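Local coordinates for protein aromatic-L-amino-acid decarboxylase (Catharanthus roseus, PDB 6EEW) that decarboxylates L-tryptophan to tryptamine and L-5-hydroxytryptophan to serotonin, using pyridoxal 5'-phosphate, as a homodimer, at residues E169-T174 / H285-Y290. Residues are numbered along the deposited sequence; the frame is centred on the assembly and turned at random.
Sequences ESILCT and HVDAAY
I171 meets H285 and D287 with CG1 and CD1 of its longer branch. CG1 packs against the imidazole side that carries NE2 and CD2, 3.7 Å from H285 NE2, and the extended chain carries CD1 on to D287, 4.1 Å from D287 CB. The isoleucine crosses both partners at about a right angle. One turn on, T174 takes the other nitrogen of the same ring: its CG2 lies 3.8 Å from H285 ND1, and its OG1 is equally near that atom but is probably turned back to I171 O, whose position is less sure. I171 and T174 both approach the H285 ring obliquely, one by NE2 and the other by ND1. With CG anti to the backbone N (chi1 171°), the imidazole stands up from the strand toward the helix. No hydrogen bond joins the two segments; the buried ring nitrogens are satisfied by hydroxyls of strand 312-315, ND1 by S312 and NE2 by S314, which together probably hold the ring's rotation. A leucine in place of H285 would probably leave both serines without their imidazole partner and disturb the fit against I171 and T174. Two residues along, OD2 of D287 lies close to N1 of the pyridoxal-lysine at position 319, while D287 OD1 receives a weak bond from A289 N (3.1 Å). Helix 167-186 and strand 283-287 run almost antiparallel, their local axes 9.9 Å apart, an alpha/beta layer packing of the large domain, as in fold-type I pyridoxal-phosphate enzymes, where an aspartate on this strand faces the cofactor's pyridine nitrogen.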
loop_
_atom_site.group_PDB
_atom_site.type_symbol
_atom_site.label_atom_id
_atom_site.label_comp_id
_atom_site.label_asym_id
_atom_site.label_seq_id
_atom_site.Cartn_x
_atom_site.Cartn_y
_atom_site.Cartn_z
ATOM N N GLU A 169 -1.218 1.993 -8.459
ATOM C CA GLU A 169 -0.998 3.314 -7.882
ATOM C C GLU A 169 0.194 4.031 -8.512
ATOM O O GLU A 169 0.205 5.263 -8.573
ATOM C CB GLU A 169 -0.861 3.225 -6.351
ATOM C CG GLU A 169 0.235 2.322 -5.793
ATOM C CD GLU A 169 0.323 2.392 -4.247
ATOM O OE1 GLU A 169 -0.647 2.859 -3.613
ATOM O OE2 GLU A 169 1.365 1.994 -3.670
ATOM N N SER A 170 1.180 3.307 -9.030
ATOM C CA SER A 170 2.244 3.973 -9.780
ATOM C C SER A 170 1.698 4.614 -11.046
ATOM O O SER A 170 1.989 5.783 -11.348
ATOM C CB SER A 170 3.349 2.986 -10.093
ATOM O OG SER A 170 3.876 2.511 -8.880
ATOM N N ILE A 171 0.913 3.860 -11.810
ATOM C CA ILE A 171 0.300 4.414 -13.010
ATOM C C ILE A 171 -0.630 5.561 -12.648
ATOM O O ILE A 171 -0.668 6.585 -13.342
ATOM C CB ILE A 171 -0.432 3.322 -13.805
ATOM C CG1 ILE A 171 0.597 2.347 -14.395
ATOM C CG2 ILE A 171 -1.183 3.936 -14.960
ATOM C CD1 ILE A 171 -0.013 1.251 -15.263
ATOM N N LEU A 172 -1.420 5.398 -11.579
ATOM C CA LEU A 172 -2.319 6.462 -11.147
ATOM C C LEU A 172 -1.549 7.743 -10.844
ATOM O O LEU A 172 -1.957 8.833 -11.257
ATOM C CB LEU A 172 -3.118 5.995 -9.929
ATOM C CG LEU A 172 -4.080 6.982 -9.268
ATOM C CD1 LEU A 172 -5.102 7.511 -10.261
ATOM C CD2 LEU A 172 -4.778 6.340 -8.080
ATOM N N CYS A 173 -0.415 7.628 -10.150
ATOM C CA CYS A 173 0.390 8.805 -9.840
ATOM C C CYS A 173 0.922 9.463 -11.113
ATOM O O CYS A 173 0.841 10.692 -11.268
ATOM C CB CYS A 173 1.514 8.420 -8.870
ATOM S SG CYS A 173 0.910 8.237 -7.095
ATOM N N THR A 174 1.459 8.668 -12.048
ATOM C CA THR A 174 1.979 9.311 -13.256
ATOM C C THR A 174 0.863 9.923 -14.082
ATOM O O THR A 174 1.047 10.991 -14.683
ATOM C CB THR A 174 2.815 8.334 -14.104
ATOM O OG1 THR A 174 1.981 7.306 -14.662
ATOM C CG2 THR A 174 3.911 7.726 -13.267
ATOM N N HIS A 285 4.262 6.358 -20.144
ATOM C CA HIS A 285 4.652 5.556 -19.002
ATOM C C HIS A 285 4.759 4.120 -19.471
ATOM O O HIS A 285 3.857 3.616 -20.152
ATOM C CB HIS A 285 3.644 5.660 -17.845
ATOM C CG HIS A 285 3.916 4.690 -16.741
ATOM N ND1 HIS A 285 4.764 4.973 -15.691
ATOM C CD2 HIS A 285 3.504 3.411 -16.557
ATOM C CE1 HIS A 285 4.850 3.915 -14.899
ATOM N NE2 HIS A 285 4.091 2.956 -15.401
ATOM N N VAL A 286 5.856 3.471 -19.117
ATOM C CA VAL A 286 6.079 2.078 -19.463
ATOM C C VAL A 286 5.748 1.245 -18.235
ATOM O O VAL A 286 6.420 1.341 -17.195
ATOM C CB VAL A 286 7.507 1.842 -19.961
ATOM C CG1 VAL A 286 7.753 0.369 -20.141
ATOM C CG2 VAL A 286 7.699 2.583 -21.288
ATOM N N ASP A 287 4.681 0.451 -18.364
ATOM C CA ASP A 287 4.292 -0.529 -17.352
ATOM C C ASP A 287 5.063 -1.810 -17.645
ATOM O O ASP A 287 4.749 -2.537 -18.591
ATOM C CB ASP A 287 2.788 -0.780 -17.372
ATOM C CG ASP A 287 2.369 -1.885 -16.400
ATOM O OD1 ASP A 287 3.163 -2.229 -15.489
ATOM O OD2 ASP A 287 1.240 -2.406 -16.530
ATOM N N ALA A 288 6.095 -2.070 -16.847
ATOM C CA ALA A 288 6.837 -3.312 -16.968
ATOM C C ALA A 288 6.699 -4.103 -15.680
ATOM O O ALA A 288 7.705 -4.522 -15.096
ATOM C CB ALA A 288 8.308 -3.040 -17.293
ATOM N N ALA A 289 5.461 -4.279 -15.211
ATOM C CA ALA A 289 5.260 -4.958 -13.936
ATOM C C ALA A 289 5.986 -6.297 -13.907
ATOM O O ALA A 289 6.797 -6.560 -13.013
ATOM C CB ALA A 289 3.773 -5.164 -13.672
ATOM N N TYR A 290 5.754 -7.133 -14.914
ATOM C CA TYR A 290 6.346 -8.470 -14.912
ATOM C C TYR A 290 7.683 -8.492 -15.647
ATOM O O TYR A 290 8.721 -8.778 -15.039
ATOM C CB TYR A 290 5.360 -9.487 -15.512
ATOM C CG TYR A 290 5.963 -10.782 -16.027
ATOM C CD1 TYR A 290 6.338 -11.796 -15.151
ATOM C CD2 TYR A 290 6.125 -11.007 -17.396
ATOM C CE1 TYR A 290 6.876 -12.991 -15.619
ATOM C CE2 TYR A 290 6.679 -12.208 -17.885
ATOM C CZ TYR A 290 7.045 -13.185 -16.989
ATOM O OH TYR A 290 7.574 -14.363 -17.446
#